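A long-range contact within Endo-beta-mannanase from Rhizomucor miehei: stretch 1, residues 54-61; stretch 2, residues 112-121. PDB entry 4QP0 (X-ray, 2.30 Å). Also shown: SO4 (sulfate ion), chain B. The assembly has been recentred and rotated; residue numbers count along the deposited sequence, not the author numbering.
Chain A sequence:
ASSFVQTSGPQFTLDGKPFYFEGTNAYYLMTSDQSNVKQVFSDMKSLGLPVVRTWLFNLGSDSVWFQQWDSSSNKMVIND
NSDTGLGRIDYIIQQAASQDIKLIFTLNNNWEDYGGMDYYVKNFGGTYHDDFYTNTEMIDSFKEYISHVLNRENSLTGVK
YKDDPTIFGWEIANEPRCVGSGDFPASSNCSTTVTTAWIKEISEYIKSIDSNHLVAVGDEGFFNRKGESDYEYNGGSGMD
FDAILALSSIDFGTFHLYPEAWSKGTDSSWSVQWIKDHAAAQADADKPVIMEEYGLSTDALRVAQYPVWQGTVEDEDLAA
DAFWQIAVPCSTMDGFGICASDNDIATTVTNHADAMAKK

Stretch 1, residues 54-61: TWLFNLGS
Stretch 2 (112-121) EDYGGMDYYV

A single hydrogen bond joins the two stretches, and the backbone beside it leaves room only for glycine. Leu59 N donates to Tyr114 O at 3.0 Å, with an N-H...O angle of 168°. Next to it, Gly115 CA lies 3.5 Å from Leu59 O in a CA-H...O contact, 132° at the hydrogen. An ideal CB on Gly115 would point toward stretch 1 and clash with Leu59 O at 2.4 Å; phi/psi of 89/-61 calls for glycine in any case.

The register pairs Asn58 with Tyr114, CA to CA 5.0 Å, and Leu59 with Gly115, CA to CA 4.7 Å. The two chains run in broadly the same direction here. Stretch 1 leaves a strand at Trp55. Leu56, at -126/43, breaks the strand; Phe57 (-143/151), Asn58 (-174/90) and Leu59 (-104/121) are then extended. Gly60 follows at 158/-153, angles at which a CB would jam against the preceding carbonyl. Stretch 2 opens with a type II turn from Glu112 to Gly115, closed by Gly115 N to Glu112 O at 3.2 Å. Asp113 takes -68/120 and Tyr114 58/37. Gly116, at 53/-151, has a positive phi that favours glycine. The chain then runs helically through Val121.

Leu59 is buried and loses the most area to the other stretch, about 121 of the 469 Å² total. Its CA-to-CB bond points toward stretch 2, with chi1 m and chi2 near 98°, between wells. Leu59 CB sits over one face of the Tyr119 ring, 4.0 Å from the ring centroid and 22° off the normal. Leu59 CD2 reaches Tyr120 CE2 at 3.5 Å, and Leu59 CD1 lies 3.8 Å from Gly116 O. A branched aliphatic chain can touch both tyrosines at once. Tyr119 is t with chi2 101°; Tyr120 is m with chi2 -98°.

The CA-to-CB bond of Tyr114, m with chi2 -83°, points toward stretch 1. Tyr114 CD2 is 3.9 Å from Trp55 CD1, at the edge of the indole. Trp55 is m with chi2 -178°. Asn58, t with chi2 -36°, brings ND2 to 3.8 Å from Tyr114 CD1; that amide nitrogen is hydrogen-bonded elsewhere in the structure. Phe57, p with chi2 94°, turns its ring edge to the turn: Phe57 CE1 is 3.6 Å from Asp113 O and 4.1 Å from Tyr114 CB.

Gly60 CA packs 3.6 Å from Tyr119 CE1. A sulfate, probably from the crystallisation liquor, accepts hydrogen bonds from both stretches: Tyr119 OH to SO4 O4 at 2.8 Å, and Ser61 OG to SO4 O2 at 3.3 Å.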

# COMPACT_ATOMS: atom_id res chain seq x y z
N THR A 54 -2.68 1.51 4.92
CA THR A 54 -4.02 0.95 5.14
C THR A 54 -4.95 1.16 3.95
O THR A 54 -4.68 1.97 3.07
CB THR A 54 -4.66 1.51 6.44
OG1 THR A 54 -5.93 0.88 6.67
CG2 THR A 54 -4.85 3.02 6.38
N TRP A 55 -6.05 0.41 3.95
CA TRP A 55 -7.04 0.37 2.87
C TRP A 55 -7.93 1.58 2.83
O TRP A 55 -8.49 1.97 3.87
CB TRP A 55 -7.93 -0.86 3.06
CG TRP A 55 -7.33 -2.20 2.67
CD1 TRP A 55 -7.96 -3.45 2.72
CD2 TRP A 55 -5.98 -2.49 2.13
NE1 TRP A 55 -7.13 -4.44 2.27
CE2 TRP A 55 -5.93 -3.94 1.90
CE3 TRP A 55 -4.86 -1.71 1.83
CZ2 TRP A 55 -4.80 -4.57 1.40
CZ3 TRP A 55 -3.72 -2.36 1.33
CH2 TRP A 55 -3.69 -3.75 1.12
N LEU A 56 -8.08 2.19 1.65
CA LEU A 56 -9.08 3.25 1.42
C LEU A 56 -9.95 2.89 0.21
O LEU A 56 -10.25 3.73 -0.64
CB LEU A 56 -8.45 4.63 1.23
CG LEU A 56 -9.18 5.83 1.86
CD1 LEU A 56 -8.59 7.15 1.40
CD2 LEU A 56 -10.68 5.83 1.59
N PHE A 57 -10.34 1.62 0.16
CA PHE A 57 -11.26 1.08 -0.82
C PHE A 57 -12.10 0.06 -0.07
O PHE A 57 -11.64 -0.52 0.92
CB PHE A 57 -10.50 0.39 -1.96
CG PHE A 57 -9.64 -0.76 -1.51
CD1 PHE A 57 -10.13 -2.07 -1.54
CD2 PHE A 57 -8.34 -0.55 -1.05
CE1 PHE A 57 -9.35 -3.12 -1.10
CE2 PHE A 57 -7.55 -1.60 -0.62
CZ PHE A 57 -8.06 -2.89 -0.64
N ASN A 58 -13.34 -0.14 -0.51
CA ASN A 58 -14.23 -1.12 0.12
C ASN A 58 -15.50 -1.22 -0.69
O ASN A 58 -16.46 -0.50 -0.46
CB ASN A 58 -14.53 -0.75 1.59
CG ASN A 58 -15.13 -1.91 2.37
OD1 ASN A 58 -15.92 -2.69 1.83
ND2 ASN A 58 -14.77 -2.02 3.65
N LEU A 59 -15.49 -2.14 -1.66
CA LEU A 59 -16.59 -2.27 -2.61
C LEU A 59 -17.46 -3.49 -2.29
O LEU A 59 -16.97 -4.62 -2.25
CB LEU A 59 -16.04 -2.37 -4.04
CG LEU A 59 -15.25 -1.19 -4.62
CD1 LEU A 59 -13.74 -1.42 -4.50
CD2 LEU A 59 -15.65 -0.99 -6.07
N GLY A 60 -18.75 -3.24 -2.05
CA GLY A 60 -19.68 -4.30 -1.65
C GLY A 60 -20.93 -3.80 -0.94
O GLY A 60 -21.38 -2.67 -1.17
N SER A 61 -21.49 -4.66 -0.09
CA SER A 61 -22.72 -4.35 0.64
C SER A 61 -22.72 -4.92 2.05
O SER A 61 -23.76 -5.34 2.56
CB SER A 61 -23.96 -4.84 -0.13
OG SER A 61 -24.05 -6.25 -0.09
N GLU A 112 -9.66 -10.07 -4.45
CA GLU A 112 -11.09 -9.96 -4.14
C GLU A 112 -11.41 -9.54 -2.69
O GLU A 112 -12.57 -9.46 -2.30
CB GLU A 112 -11.83 -11.26 -4.51
CG GLU A 112 -11.44 -12.47 -3.67
CD GLU A 112 -12.21 -13.72 -4.03
N ASP A 113 -10.38 -9.29 -1.88
CA ASP A 113 -10.62 -8.80 -0.52
C ASP A 113 -11.20 -7.39 -0.60
O ASP A 113 -10.59 -6.48 -1.17
CB ASP A 113 -9.34 -8.83 0.31
CG ASP A 113 -8.83 -10.24 0.55
OD1 ASP A 113 -8.44 -10.89 -0.44
N TYR A 114 -12.39 -7.24 -0.03
CA TYR A 114 -13.16 -5.99 -0.05
C TYR A 114 -13.43 -5.49 -1.47
O TYR A 114 -13.42 -4.29 -1.75
CB TYR A 114 -12.50 -4.93 0.85
CG TYR A 114 -12.23 -5.45 2.25
CD1 TYR A 114 -13.23 -5.46 3.22
CD2 TYR A 114 -10.98 -5.97 2.60
CE1 TYR A 114 -12.99 -5.95 4.50
CE2 TYR A 114 -10.73 -6.45 3.87
CZ TYR A 114 -11.74 -6.44 4.81
OH TYR A 114 -11.50 -6.93 6.08
N GLY A 115 -13.68 -6.45 -2.36
CA GLY A 115 -14.14 -6.14 -3.72
C GLY A 115 -13.02 -5.94 -4.72
O GLY A 115 -12.94 -6.67 -5.71
N GLY A 116 -12.18 -4.94 -4.46
CA GLY A 116 -11.07 -4.60 -5.36
C GLY A 116 -11.49 -4.38 -6.80
O GLY A 116 -12.61 -3.97 -7.07
N MET A 117 -10.57 -4.66 -7.73
CA MET A 117 -10.80 -4.41 -9.16
C MET A 117 -11.92 -5.26 -9.74
O MET A 117 -12.66 -4.80 -10.60
CB MET A 117 -9.54 -4.70 -9.97
CG MET A 117 -8.33 -3.85 -9.65
SD MET A 117 -6.88 -4.53 -10.48
CE MET A 117 -5.62 -3.44 -9.84
N ASP A 118 -12.01 -6.50 -9.28
CA ASP A 118 -12.96 -7.47 -9.83
C ASP A 118 -14.43 -7.03 -9.68
O ASP A 118 -15.28 -7.40 -10.49
CB ASP A 118 -12.73 -8.88 -9.23
CG ASP A 118 -11.51 -9.61 -9.84
OD1 ASP A 118 -10.87 -9.08 -10.78
OD2 ASP A 118 -11.21 -10.73 -9.38
N TYR A 119 -14.70 -6.23 -8.64
CA TYR A 119 -16.03 -5.67 -8.42
C TYR A 119 -16.44 -4.74 -9.57
O TYR A 119 -17.57 -4.78 -10.04
CB TYR A 119 -16.08 -4.92 -7.09
CG TYR A 119 -17.49 -4.63 -6.60
CD1 TYR A 119 -18.09 -5.41 -5.61
CD2 TYR A 119 -18.23 -3.56 -7.13
CE1 TYR A 119 -19.37 -5.15 -5.16
CE2 TYR A 119 -19.51 -3.29 -6.68
CZ TYR A 119 -20.08 -4.08 -5.70
OH TYR A 119 -21.35 -3.81 -5.27
N TYR A 120 -15.49 -3.90 -10.00
CA TYR A 120 -15.67 -3.03 -11.15
C TYR A 120 -15.96 -3.86 -12.40
O TYR A 120 -16.90 -3.57 -13.14
CB TYR A 120 -14.40 -2.21 -11.40
CG TYR A 120 -14.07 -1.12 -10.41
CD1 TYR A 120 -14.40 0.22 -10.68
CD2 TYR A 120 -13.37 -1.40 -9.23
CE1 TYR A 120 -14.06 1.23 -9.79
CE2 TYR A 120 -13.03 -0.40 -8.34
CZ TYR A 120 -13.37 0.92 -8.62
OH TYR A 120 -13.03 1.91 -7.73
N VAL A 121 -15.14 -4.89 -12.62
CA VAL A 121 -15.21 -5.70 -13.84
C VAL A 121 -16.53 -6.47 -13.96
O VAL A 121 -17.13 -6.51 -15.04
CB VAL A 121 -14.00 -6.66 -13.94
CG1 VAL A 121 -14.02 -7.42 -15.26
CG2 VAL A 121 -12.70 -5.89 -13.81
S SO4 B . -22.77 -6.67 -3.66
O1 SO4 B . -22.71 -6.73 -5.14
O2 SO4 B . -24.05 -7.26 -3.18
O3 SO4 B . -21.65 -7.45 -3.09
O4 SO4 B . -22.68 -5.25 -3.23